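PDB 3GRA: transcriptional regulator, AraC family from Pseudomonas putida, which probably regulates transcription through sequence-specific DNA binding by the whole protein, of which this chain is the DJ-1/PfpI-like domain. Local coordinates for residues M25-T30 with E182-I187; D37-T42 with R173-D178; L156-P161 with M165-G170; D49-D54 with L59-L64. One frame throughout, in Å; residues are numbered along the deposited sequence.

Interaction 1: M25-T30 with E182-I187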
loop_
_atom_site.group_PDB
_atom_site.type_symbol
_atom_site.label_atom_id
_atom_site.label_comp_id
_atom_site.label_asym_id
_atom_site.label_seq_id
_atom_site.Cartn_x
_atom_site.Cartn_y
_atom_site.Cartn_z
HETATM N N MSE A 25 7.622 2.080 -0.148
HETATM C CA MSE A 25 7.585 3.507 -0.473
HETATM C C MSE A 25 7.714 4.368 0.776
HETATM O O MSE A 25 8.356 5.413 0.759
HETATM C CB MSE A 25 6.278 3.875 -1.194
HETATM C CG MSE A 25 6.240 3.570 -2.687
HETATM SE SE MSE A 25 7.254 4.670 -3.694
HETATM C CE MSE A 25 6.253 6.142 -3.721
ATOM N N ASP A 26 7.080 3.930 1.852
ATOM C CA ASP A 26 7.142 4.661 3.099
ATOM C C ASP A 26 8.625 4.845 3.462
ATOM O O ASP A 26 9.078 5.962 3.727
ATOM C CB ASP A 26 6.418 3.876 4.188
ATOM C CG ASP A 26 5.609 4.766 5.107
ATOM O OD1 ASP A 26 5.703 6.009 4.970
ATOM O OD2 ASP A 26 4.880 4.224 5.966
ATOM N N VAL A 27 9.374 3.744 3.441
ATOM C CA VAL A 27 10.795 3.769 3.749
ATOM C C VAL A 27 11.560 4.794 2.915
ATOM O O VAL A 27 12.361 5.556 3.445
ATOM C CB VAL A 27 11.446 2.382 3.515
ATOM C CG1 VAL A 27 12.943 2.459 3.769
ATOM C CG2 VAL A 27 10.798 1.339 4.420
ATOM N N LEU A 28 11.316 4.806 1.605
ATOM C CA LEU A 28 12.005 5.733 0.719
ATOM C C LEU A 28 11.538 7.183 0.901
ATOM O O LEU A 28 12.317 8.116 0.732
ATOM C CB LEU A 28 11.822 5.293 -0.738
ATOM C CG LEU A 28 12.220 3.842 -1.047
ATOM C CD1 LEU A 28 11.952 3.553 -2.512
ATOM C CD2 LEU A 28 13.689 3.598 -0.708
ATOM N N VAL A 29 10.268 7.381 1.238
ATOM C CA VAL A 29 9.781 8.735 1.447
ATOM C C VAL A 29 10.309 9.229 2.801
ATOM O O VAL A 29 10.890 10.313 2.894
ATOM C CB VAL A 29 8.235 8.793 1.423
ATOM C CG1 VAL A 29 7.753 10.184 1.798
ATOM C CG2 VAL A 29 7.722 8.434 0.029
ATOM N N THR A 30 10.124 8.414 3.837
ATOM C CA THR A 30 10.586 8.764 5.173
ATOM C C THR A 30 12.085 9.071 5.148
ATOM O O THR A 30 12.558 9.956 5.861
ATOM C CB THR A 30 10.313 7.619 6.165
ATOM O OG1 THR A 30 8.909 7.345 6.187
ATOM C CG2 THR A 30 10.772 7.991 7.574
ATOM N N GLU A 182 18.377 3.630 10.636
ATOM C CA GLU A 182 17.957 3.507 12.021
ATOM C C GLU A 182 16.956 4.614 12.334
ATOM O O GLU A 182 15.988 4.401 13.060
ATOM C CB GLU A 182 19.165 3.616 12.958
ATOM C CG GLU A 182 18.847 3.313 14.415
ATOM C CD GLU A 182 19.950 3.749 15.378
ATOM O OE1 GLU A 182 19.860 3.397 16.575
ATOM O OE2 GLU A 182 20.895 4.448 14.944
ATOM N N GLY A 183 17.193 5.798 11.776
ATOM C CA GLY A 183 16.298 6.920 12.012
ATOM C C GLY A 183 14.956 6.731 11.331
ATOM O O GLY A 183 13.913 7.106 11.871
ATOM N N VAL A 184 14.992 6.153 10.132
ATOM C CA VAL A 184 13.790 5.887 9.348
ATOM C C VAL A 184 12.913 4.903 10.105
ATOM O O VAL A 184 11.699 5.091 10.230
ATOM C CB VAL A 184 14.141 5.260 7.980
ATOM C CG1 VAL A 184 12.878 4.826 7.266
ATOM C CG2 VAL A 184 14.928 6.255 7.133
ATOM N N GLU A 185 13.552 3.850 10.606
ATOM C CA GLU A 185 12.874 2.803 11.356
ATOM C C GLU A 185 12.158 3.338 12.598
ATOM O O GLU A 185 11.053 2.899 12.920
ATOM C CB GLU A 185 13.891 1.727 11.745
ATOM C CG GLU A 185 13.336 0.593 12.588
ATOM C CD GLU A 185 14.343 -0.534 12.761
ATOM O OE1 GLU A 185 14.070 -1.472 13.542
ATOM O OE2 GLU A 185 15.408 -0.481 12.109
ATOM N N GLU A 186 12.781 4.290 13.288
ATOM C CA GLU A 186 12.184 4.869 14.491
ATOM C C GLU A 186 10.820 5.487 14.191
ATOM O O GLU A 186 9.860 5.311 14.942
ATOM C CB GLU A 186 13.112 5.938 15.083
ATOM C CG GLU A 186 14.469 5.412 15.534
ATOM C CD GLU A 186 14.354 4.267 16.525
ATOM O OE1 GLU A 186 13.763 4.469 17.608
ATOM O OE2 GLU A 186 14.855 3.162 16.220
ATOM N N ILE A 187 10.746 6.216 13.086
ATOM C CA ILE A 187 9.509 6.865 12.676
ATOM C C ILE A 187 8.444 5.826 12.314
ATOM O O ILE A 187 7.398 5.746 12.960
ATOM C CB ILE A 187 9.762 7.785 11.466
ATOM C CG1 ILE A 187 10.892 8.767 11.797
ATOM C CG2 ILE A 187 8.485 8.520 11.099
ATOM C CD1 ILE A 187 11.278 9.691 10.656
#
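Helix 18-34, which packs on the central sheet of a DJ-1/PfpI-type alpha/beta domain, meets helix 178-188 where Thr30 faces Val184 and Ile187. The short segments cross at 117°, with axes 9.7 Å apart, so contact is confined to a few beta-branched side chains. Thr30 leads with its methyl. CG2, anti to the backbone N, lies 3.8 Å from Val184 CG1, and the Thr30 and Ile187 side chains slide past each other in opposite directions, with Thr30 CG2 3.6 Å from Ile187 CD1. The hydroxyl is turned back to its own helix, where Thr30 OG1 gives a 2.8 Å hydrogen bond to Asp26 O from above the carbonyl plane. Asp26 O also accepts the helical N-H of Thr30. Threonine suits the place because its polar half is satisfied within the helix while its methyl acts as a hydrocarbon. Val27 adds a looser contact, its CG1 standing 4.2 Å from Val184 CG1. Val27 also packs on Met165, Met168 and Val172 of helix 161-176, and both Val27 and Thr30 touch Leu188. No hydrogen bond joins the two segments, and this apolar packing is that of an outer helix set against the helix layer of a flavodoxin-like alpha/beta sandwich.

Interaction 2: D37-T42 with R173-D178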
loop_
_atom_site.group_PDB
_atom_site.type_symbol
_atom_site.label_atom_id
_atom_site.label_comp_id
_atom_site.label_asym_id
_atom_site.label_seq_id
_atom_site.Cartn_x
_atom_site.Cartn_y
_atom_site.Cartn_z
ATOM N N ASP A 37 16.138 14.673 -0.974
ATOM C CA ASP A 37 16.423 14.040 -2.258
ATOM C C ASP A 37 17.367 12.840 -2.220
ATOM O O ASP A 37 18.305 12.741 -3.012
ATOM C CB ASP A 37 16.936 15.075 -3.271
ATOM C CG ASP A 37 18.193 15.770 -2.810
ATOM O OD1 ASP A 37 19.177 15.070 -2.487
ATOM O OD2 ASP A 37 18.193 17.020 -2.776
ATOM N N SER A 38 17.111 11.923 -1.296
ATOM C CA SER A 38 17.929 10.723 -1.211
ATOM C C SER A 38 17.418 9.761 -2.284
ATOM O O SER A 38 18.189 9.028 -2.891
ATOM C CB SER A 38 17.795 10.081 0.169
ATOM O OG SER A 38 18.212 10.972 1.185
ATOM N N PHE A 39 16.110 9.802 -2.527
ATOM C CA PHE A 39 15.470 8.924 -3.512
ATOM C C PHE A 39 14.426 9.617 -4.397
ATOM O O PHE A 39 13.710 10.510 -3.950
ATOM C CB PHE A 39 14.743 7.773 -2.803
ATOM C CG PHE A 39 15.629 6.894 -1.975
ATOM C CD1 PHE A 39 16.445 5.949 -2.571
ATOM C CD2 PHE A 39 15.620 6.990 -0.589
ATOM C CE1 PHE A 39 17.234 5.109 -1.806
ATOM C CE2 PHE A 39 16.409 6.152 0.185
ATOM C CZ PHE A 39 17.216 5.209 -0.423
ATOM N N GLN A 40 14.339 9.157 -5.642
ATOM C CA GLN A 40 13.344 9.622 -6.609
ATOM C C GLN A 40 12.684 8.324 -7.092
ATOM O O GLN A 40 13.371 7.395 -7.526
ATOM C CB GLN A 40 13.991 10.325 -7.806
ATOM C CG GLN A 40 14.892 11.481 -7.449
ATOM C CD GLN A 40 15.430 12.186 -8.680
ATOM O OE1 GLN A 40 14.742 13.008 -9.287
ATOM N NE2 GLN A 40 16.664 11.859 -9.061
ATOM N N PHE A 41 11.360 8.259 -7.026
ATOM C CA PHE A 41 10.646 7.048 -7.424
ATOM C C PHE A 41 9.355 7.324 -8.203
ATOM O O PHE A 41 8.780 8.409 -8.105
ATOM C CB PHE A 41 10.359 6.225 -6.166
ATOM C CG PHE A 41 10.205 7.064 -4.932
ATOM C CD1 PHE A 41 8.998 7.671 -4.634
ATOM C CD2 PHE A 41 11.304 7.319 -4.113
ATOM C CE1 PHE A 41 8.875 8.530 -3.530
ATOM C CE2 PHE A 41 11.198 8.175 -3.011
ATOM C CZ PHE A 41 9.981 8.781 -2.723
ATOM N N THR A 42 8.911 6.330 -8.973
ATOM C CA THR A 42 7.705 6.458 -9.784
ATOM C C THR A 42 6.954 5.140 -9.980
ATOM O O THR A 42 7.547 4.113 -10.306
ATOM C CB THR A 42 8.029 6.970 -11.196
ATOM O OG1 THR A 42 8.971 8.042 -11.116
ATOM C CG2 THR A 42 6.768 7.475 -11.873
ATOM N N ARG A 173 20.347 1.573 4.222
ATOM C CA ARG A 173 21.547 1.300 5.006
ATOM C C ARG A 173 22.794 1.255 4.107
ATOM O O ARG A 173 23.832 1.830 4.433
ATOM C CB ARG A 173 21.341 -0.041 5.717
ATOM C CG ARG A 173 22.326 -0.409 6.797
ATOM C CD ARG A 173 21.815 -1.645 7.544
ATOM N NE ARG A 173 20.582 -1.374 8.287
ATOM C CZ ARG A 173 19.503 -2.159 8.280
ATOM N NH1 ARG A 173 19.485 -3.275 7.557
ATOM N NH2 ARG A 173 18.443 -1.842 9.012
ATOM N N ARG A 174 22.671 0.580 2.969
ATOM C CA ARG A 174 23.760 0.419 2.009
ATOM C C ARG A 174 24.144 1.691 1.248
ATOM O O ARG A 174 25.244 1.784 0.692
ATOM C CB ARG A 174 23.378 -0.673 1.005
ATOM C CG ARG A 174 24.228 -0.744 -0.256
ATOM C CD ARG A 174 25.569 -1.409 -0.014
ATOM N NE ARG A 174 26.395 -1.419 -1.221
ATOM C CZ ARG A 174 26.148 -2.149 -2.305
ATOM N NH1 ARG A 174 25.091 -2.947 -2.355
ATOM N NH2 ARG A 174 26.968 -2.086 -3.346
ATOM N N LEU A 175 23.250 2.672 1.228
ATOM C CA LEU A 175 23.507 3.907 0.507
ATOM C C LEU A 175 23.847 5.109 1.387
ATOM O O LEU A 175 24.773 5.856 1.087
ATOM C CB LEU A 175 22.294 4.261 -0.361
ATOM C CG LEU A 175 21.859 3.243 -1.418
ATOM C CD1 LEU A 175 20.517 3.650 -2.007
ATOM C CD2 LEU A 175 22.919 3.146 -2.491
ATOM N N TYR A 176 23.108 5.300 2.473
ATOM C CA TYR A 176 23.355 6.454 3.319
ATOM C C TYR A 176 23.764 6.164 4.766
ATOM O O TYR A 176 23.851 7.074 5.594
ATOM C CB TYR A 176 22.135 7.378 3.241
ATOM C CG TYR A 176 21.802 7.725 1.795
ATOM C CD1 TYR A 176 20.705 7.156 1.144
ATOM C CD2 TYR A 176 22.645 8.555 1.052
ATOM C CE1 TYR A 176 20.463 7.396 -0.211
ATOM C CE2 TYR A 176 22.414 8.802 -0.299
ATOM C CZ TYR A 176 21.324 8.218 -0.928
ATOM O OH TYR A 176 21.126 8.433 -2.275
ATOM N N GLY A 177 24.023 4.890 5.061
ATOM C CA GLY A 177 24.464 4.510 6.390
ATOM C C GLY A 177 23.423 4.023 7.377
ATOM O O GLY A 177 22.232 4.282 7.223
ATOM N N ASP A 178 23.893 3.320 8.403
ATOM C CA ASP A 178 23.031 2.782 9.444
ATOM C C ASP A 178 22.289 3.930 10.119
ATOM O O ASP A 178 21.156 3.775 10.579
ATOM C CB ASP A 178 23.871 2.028 10.484
ATOM C CG ASP A 178 24.824 1.018 9.855
ATOM O OD1 ASP A 178 24.344 0.054 9.219
ATOM O OD2 ASP A 178 26.058 1.191 9.998
#
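Backbone N atoms of Ser38 and Phe39 both grip Asn32 OD1, so one side-chain oxygen of helix 18-34 binds the two residues that meet Tyr176 and Leu175. This is the start of strand 39-45 in the central sheet of the alpha/beta sandwich, and it meets the last turn of helix 161-176. Ser38 OG, hydrogen-bonded to Arg35 O, lies over one face of the Tyr176 ring, and Ser38 CB is 3.8 Å from Tyr176 CE1. A small residue fits here, since the tyrosine ring lies against it and carries its hydroxyl to the backbone, Tyr176 OH 3.1 Å from Ser38 O.

The two aromatic rings form a T-shaped pair. Tyr176 turns its edge toward the face of Phe39, with planes at 84° and centroids 5.7 Å apart. Phe39 CZ lies near the plane of the tyrosine ring, at its edge, 3.9 Å from Tyr176 CE1. Phe39 has CG anti to its carbonyl carbon (chi1 -60°), and this carries the ring from the strand to the helix end, while Ala31 and Tyr6 also touch it. At Gly177 the chain leaves helical backbone angles. Its positive phi (96°) would press a side chain against Tyr176 O, so glycine suits this link to helix 178-188, and its N-H makes a weak bond to Arg173 O. Leu175 adds hydrocarbon, crossing the phenylalanine at a slant, with Leu175 CD1 3.6 Å from Phe39 CE1.

Interaction 3: L156-P161 with M165-G170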
loop_
_atom_site.group_PDB
_atom_site.type_symbol
_atom_site.label_atom_id
_atom_site.label_comp_id
_atom_site.label_asym_id
_atom_site.label_seq_id
_atom_site.Cartn_x
_atom_site.Cartn_y
_atom_site.Cartn_z
ATOM N N LEU A 156 17.629 -7.305 -5.360
ATOM C CA LEU A 156 16.874 -7.138 -4.134
ATOM C C LEU A 156 15.461 -7.750 -4.245
ATOM O O LEU A 156 14.707 -7.470 -5.185
ATOM C CB LEU A 156 16.780 -5.644 -3.804
ATOM C CG LEU A 156 18.068 -4.917 -3.387
ATOM C CD1 LEU A 156 19.061 -4.859 -4.556
ATOM C CD2 LEU A 156 17.713 -3.508 -2.934
ATOM N N SER A 157 15.094 -8.579 -3.280
ATOM C CA SER A 157 13.784 -9.203 -3.353
ATOM C C SER A 157 13.169 -9.456 -2.004
ATOM O O SER A 157 13.880 -9.642 -1.014
ATOM C CB SER A 157 13.869 -10.517 -4.137
ATOM O OG SER A 157 14.678 -11.457 -3.458
ATOM N N ALA A 158 11.839 -9.464 -1.974
ATOM C CA ALA A 158 11.104 -9.695 -0.733
ATOM C C ALA A 158 9.885 -10.588 -0.988
ATOM O O ALA A 158 9.239 -10.510 -2.039
ATOM C CB ALA A 158 10.684 -8.356 -0.111
ATOM N N ALA A 159 9.574 -11.424 -0.003
ATOM C CA ALA A 159 8.472 -12.363 -0.097
ATOM C C ALA A 159 7.232 -11.931 0.674
ATOM O O ALA A 159 6.181 -12.558 0.560
ATOM C CB ALA A 159 8.925 -13.705 0.394
ATOM N N SER A 160 7.345 -10.858 1.448
ATOM C CA SER A 160 6.227 -10.407 2.264
ATOM C C SER A 160 6.286 -8.903 2.498
ATOM O O SER A 160 7.290 -8.263 2.204
ATOM C CB SER A 160 6.287 -11.112 3.619
ATOM O OG SER A 160 7.358 -10.576 4.397
ATOM N N PRO A 161 5.206 -8.323 3.045
ATOM C CA PRO A 161 5.207 -6.878 3.303
ATOM C C PRO A 161 6.364 -6.510 4.238
ATOM O O PRO A 161 7.097 -5.561 3.988
ATOM C CB PRO A 161 3.838 -6.640 3.950
ATOM C CG PRO A 161 2.980 -7.712 3.313
ATOM C CD PRO A 161 3.886 -8.916 3.344
HETATM N N MSE A 165 9.699 -4.117 3.775
HETATM C CA MSE A 165 10.123 -2.995 4.619
HETATM C C MSE A 165 11.616 -3.180 4.936
HETATM O O MSE A 165 12.389 -2.237 4.831
HETATM C CB MSE A 165 9.316 -2.933 5.927
HETATM C CG MSE A 165 9.709 -1.759 6.868
HETATM SE SE MSE A 165 8.839 -1.778 8.487
HETATM C CE MSE A 165 9.845 -2.976 9.349
ATOM N N GLU A 166 12.013 -4.399 5.297
ATOM C CA GLU A 166 13.414 -4.669 5.609
ATOM C C GLU A 166 14.278 -4.489 4.359
ATOM O O GLU A 166 15.397 -3.986 4.435
ATOM C CB GLU A 166 13.607 -6.092 6.138
ATOM C CG GLU A 166 13.012 -6.383 7.520
ATOM C CD GLU A 166 13.624 -5.546 8.635
ATOM O OE1 GLU A 166 14.803 -5.135 8.514
ATOM O OE2 GLU A 166 12.926 -5.310 9.643
ATOM N N LEU A 167 13.747 -4.896 3.207
ATOM C CA LEU A 167 14.484 -4.789 1.960
ATOM C C LEU A 167 14.873 -3.344 1.659
ATOM O O LEU A 167 16.027 -3.072 1.344
ATOM C CB LEU A 167 13.668 -5.372 0.800
ATOM C CG LEU A 167 14.379 -5.469 -0.557
ATOM C CD1 LEU A 167 15.479 -6.526 -0.503
ATOM C CD2 LEU A 167 13.365 -5.828 -1.637
HETATM N N MSE A 168 13.920 -2.421 1.762
HETATM C CA MSE A 168 14.221 -1.022 1.493
HETATM C C MSE A 168 15.078 -0.407 2.603
HETATM O O MSE A 168 15.795 0.559 2.371
HETATM C CB MSE A 168 12.935 -0.217 1.281
HETATM C CG MSE A 168 12.182 -0.559 -0.024
HETATM SE SE MSE A 168 13.085 -0.225 -1.561
HETATM C CE MSE A 168 13.814 -1.774 -1.864
ATOM N N LEU A 169 15.013 -0.965 3.807
ATOM C CA LEU A 169 15.843 -0.477 4.905
ATOM C C LEU A 169 17.252 -0.939 4.580
ATOM O O LEU A 169 18.233 -0.237 4.844
ATOM C CB LEU A 169 15.388 -1.065 6.253
ATOM C CG LEU A 169 14.232 -0.284 6.893
ATOM C CD1 LEU A 169 13.589 -1.081 8.021
ATOM C CD2 LEU A 169 14.779 1.058 7.393
ATOM N N GLY A 170 17.343 -2.125 3.986
ATOM C CA GLY A 170 18.637 -2.656 3.608
ATOM C C GLY A 170 19.242 -1.750 2.551
ATOM O O GLY A 170 20.447 -1.488 2.541
#
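One face of the flat peptide group joining Leu156 to Ser157 is covered by the forked end of Leu167. Leu167 CD2 sits almost straight above Ser157 N at 3.6 Å. The other methyl is tilted off that position but lies on the same face, with Leu167 CD1 3.5 Å from Ser157 N. Neighbouring strands take backbone bonds: Leu156 pairs with Leu104 and Gly106, and Ser157 with Thr150. With these bonds made in the sheet, its face suits a hydrocarbon cover. Leu167 reaches it because CG stands anti to the backbone N (chi1 -174°), which carries the fork from the helix to the strand. It is gripped from two sides along the strand, by Leu156 CB 3.7 Å from Leu167 CD1 and by Ala158 CB 4.0 Å from Leu167 CD2. Alanine leaves room for the fork where the CA atoms of Ala158 and Leu167 are 6.5 Å apart.

The arrangement is a beta-alpha unit of the sandwich: strand 155-158 ends in a short turn and helix 161-176 runs back nearly antiparallel to its strand, the short segments making 159°. Ser160 is the N-cap, its OG bonded to Gly163 N. Pro161 follows in the first turn, where a residue without an N-H costs the helix nothing, and Pro161 O accepts Met165 N at 3.0 Å, tilted 16° from the carbonyl plane. Met168, a selenomethionine, points from its backbone toward helix 18-34 and touches Ala24 and Val27, yet its flexible chain curls back and brings CE to a loose 4.4 Å from Leu156 CD2.

Interaction 4: D49-D54 with L59-L64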
loop_
_atom_site.group_PDB
_atom_site.type_symbol
_atom_site.label_atom_id
_atom_site.label_comp_id
_atom_site.label_asym_id
_atom_site.label_seq_id
_atom_site.Cartn_x
_atom_site.Cartn_y
_atom_site.Cartn_z
ATOM N N ASP A 49 -2.599 3.779 -17.286
ATOM C CA ASP A 49 -2.208 4.804 -16.336
ATOM C C ASP A 49 -2.850 4.480 -14.996
ATOM O O ASP A 49 -2.892 5.318 -14.092
ATOM C CB ASP A 49 -2.676 6.177 -16.833
ATOM C CG ASP A 49 -4.182 6.363 -16.715
ATOM O OD1 ASP A 49 -4.929 5.361 -16.782
ATOM O OD2 ASP A 49 -4.622 7.520 -16.561
ATOM N N ARG A 50 -3.359 3.257 -14.887
ATOM C CA ARG A 50 -4.012 2.792 -13.667
ATOM C C ARG A 50 -3.761 1.306 -13.447
ATOM O O ARG A 50 -3.817 0.512 -14.379
ATOM C CB ARG A 50 -5.525 3.040 -13.726
ATOM C CG ARG A 50 -5.940 4.502 -13.777
ATOM C CD ARG A 50 -7.433 4.645 -13.517
ATOM N NE ARG A 50 -8.228 3.867 -14.465
ATOM C CZ ARG A 50 -9.542 3.678 -14.368
ATOM N NH1 ARG A 50 -10.226 4.210 -13.360
ATOM N NH2 ARG A 50 -10.177 2.961 -15.287
ATOM N N VAL A 51 -3.480 0.933 -12.205
ATOM C CA VAL A 51 -3.233 -0.460 -11.877
ATOM C C VAL A 51 -4.066 -0.855 -10.667
ATOM O O VAL A 51 -4.145 -0.123 -9.686
ATOM C CB VAL A 51 -1.750 -0.699 -11.551
ATOM C CG1 VAL A 51 -1.501 -2.182 -11.353
ATOM C CG2 VAL A 51 -0.876 -0.151 -12.672
ATOM N N LEU A 52 -4.698 -2.014 -10.753
ATOM C CA LEU A 52 -5.523 -2.510 -9.671
ATOM C C LEU A 52 -4.661 -3.278 -8.680
ATOM O O LEU A 52 -3.831 -4.101 -9.075
ATOM C CB LEU A 52 -6.602 -3.439 -10.224
ATOM C CG LEU A 52 -7.517 -4.035 -9.153
ATOM C CD1 LEU A 52 -8.403 -2.938 -8.558
ATOM C CD2 LEU A 52 -8.363 -5.143 -9.777
ATOM N N SER A 53 -4.867 -3.011 -7.396
ATOM C CA SER A 53 -4.123 -3.686 -6.335
ATOM C C SER A 53 -4.991 -4.798 -5.735
ATOM O O SER A 53 -6.178 -4.922 -6.063
ATOM C CB SER A 53 -3.767 -2.704 -5.231
ATOM O OG SER A 53 -4.939 -2.335 -4.542
ATOM N N ASP A 54 -4.388 -5.570 -4.835
ATOM C CA ASP A 54 -5.047 -6.688 -4.192
ATOM C C ASP A 54 -6.114 -6.239 -3.212
ATOM O O ASP A 54 -6.815 -7.053 -2.623
ATOM C CB ASP A 54 -4.007 -7.572 -3.492
ATOM C CG ASP A 54 -3.299 -6.862 -2.334
ATOM O OD1 ASP A 54 -3.122 -5.625 -2.381
ATOM O OD2 ASP A 54 -2.893 -7.559 -1.386
ATOM N N LEU A 59 -4.273 2.535 -8.425
ATOM C CA LEU A 59 -3.302 3.611 -8.214
ATOM C C LEU A 59 -2.955 4.218 -9.559
ATOM O O LEU A 59 -2.865 3.505 -10.563
ATOM C CB LEU A 59 -2.000 3.083 -7.612
ATOM C CG LEU A 59 -1.905 2.820 -6.124
ATOM C CD1 LEU A 59 -2.795 1.662 -5.772
ATOM C CD2 LEU A 59 -0.466 2.526 -5.761
ATOM N N VAL A 60 -2.747 5.527 -9.591
ATOM C CA VAL A 60 -2.365 6.155 -10.837
ATOM C C VAL A 60 -0.877 5.856 -11.025
ATOM O O VAL A 60 -0.097 5.896 -10.070
ATOM C CB VAL A 60 -2.599 7.686 -10.810
ATOM C CG1 VAL A 60 -2.159 8.307 -12.147
ATOM C CG2 VAL A 60 -4.092 7.982 -10.549
ATOM N N ALA A 61 -0.494 5.526 -12.253
ATOM C CA ALA A 61 0.888 5.208 -12.554
ATOM C C ALA A 61 1.255 5.693 -13.939
ATOM O O ALA A 61 0.387 5.924 -14.773
ATOM C CB ALA A 61 1.107 3.703 -12.454
ATOM N N THR A 62 2.549 5.866 -14.169
ATOM C CA THR A 62 3.030 6.298 -15.470
ATOM C C THR A 62 3.154 5.055 -16.348
ATOM O O THR A 62 3.550 3.986 -15.873
ATOM C CB THR A 62 4.424 6.949 -15.375
ATOM O OG1 THR A 62 4.362 8.115 -14.551
ATOM C CG2 THR A 62 4.926 7.338 -16.763
ATOM N N GLU A 63 2.801 5.186 -17.620
ATOM C CA GLU A 63 2.924 4.069 -18.529
ATOM C C GLU A 63 4.418 3.909 -18.766
ATOM O O GLU A 63 5.113 4.862 -19.119
ATOM C CB GLU A 63 2.184 4.350 -19.841
ATOM C CG GLU A 63 2.344 3.255 -20.888
ATOM C CD GLU A 63 1.056 2.968 -21.652
ATOM O OE1 GLU A 63 0.314 3.925 -21.958
ATOM O OE2 GLU A 63 0.785 1.784 -21.955
ATOM N N LEU A 64 4.914 2.700 -18.557
ATOM C CA LEU A 64 6.332 2.433 -18.717
ATOM C C LEU A 64 6.833 2.746 -20.121
ATOM O O LEU A 64 6.184 2.439 -21.120
ATOM C CB LEU A 64 6.627 0.976 -18.355
ATOM C CG LEU A 64 8.096 0.602 -18.146
ATOM C CD1 LEU A 64 8.195 -0.522 -17.120
ATOM C CD2 LEU A 64 8.727 0.197 -19.470
#
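Val51 and Leu59 form an antiparallel hydrogen-bonded pair in the hairpin of strands 50-52 and 58-60, with Val51 N to Leu59 O at 3.1 Å and Leu59 N to Val51 O at 2.9 Å. Arg50 and Val60, the next pair, are non-hydrogen-bonded, and there Arg50 CA makes a CA-H...O contact of 3.4 Å with Leu59 O. Beyond it the pairing loses its regularity. Ala61 N still reaches Asp49 O at 3.0 Å with a nearly straight N-H (165°), but it comes from well above the carbonyl plane, as the chain bends toward strand 62-63 at the edge of the main sheet.

Side chains divide between the two faces. Val51 and Leu59 turn inward, where both meet Phe16 and Leu12, and Ala61 comes alongside with its CB 4.3 Å from Val51 CG2. Branched aliphatic residues suit this face, which lies against the body of the domain. On the other face are Arg50 and Val60. Val60 has CG1 anti to its backbone N, which puts that methyl 3.6 Å from Asp49 O, just before strand 50-52. Arg50 is bent along its chain, and its NH1 forms a salt bridge with Glu58. The same face meets the second subunit: Arg50 and Val60 pack on Val60 and Arg50 of that subunit, respectively. Backbone bonds hold the hairpin together and, from Val60, also reach the second subunit, whose packing on Arg50 and Val60 adds to them, while the apolar face joins the hairpin to its own domain.

In the fold
Interactions 1 and 3 are buried and mainly apolar, whereas interactions 2 and 4 are only partly buried. Helix 161-176 is shared by interactions 2 and 3, which place its last turn and its N-terminal half against the same sheet. Interaction 1 packs beside both: Val27 touches Met168, and Phe41 receives Met25, Leu28 and Val29. Interaction 4 lies on the far side of the chain's centre from interaction 3, and touches interaction 2 where Thr62 meets Thr42 on adjacent strands. Its chemistry is backbone pairing, against helix-helix side-chain packing in interaction 1, an aromatic pair in interaction 2 and a leucine fork on a strand's peptides in interaction 3. Interactions 1 and 4 both reach the second subunit.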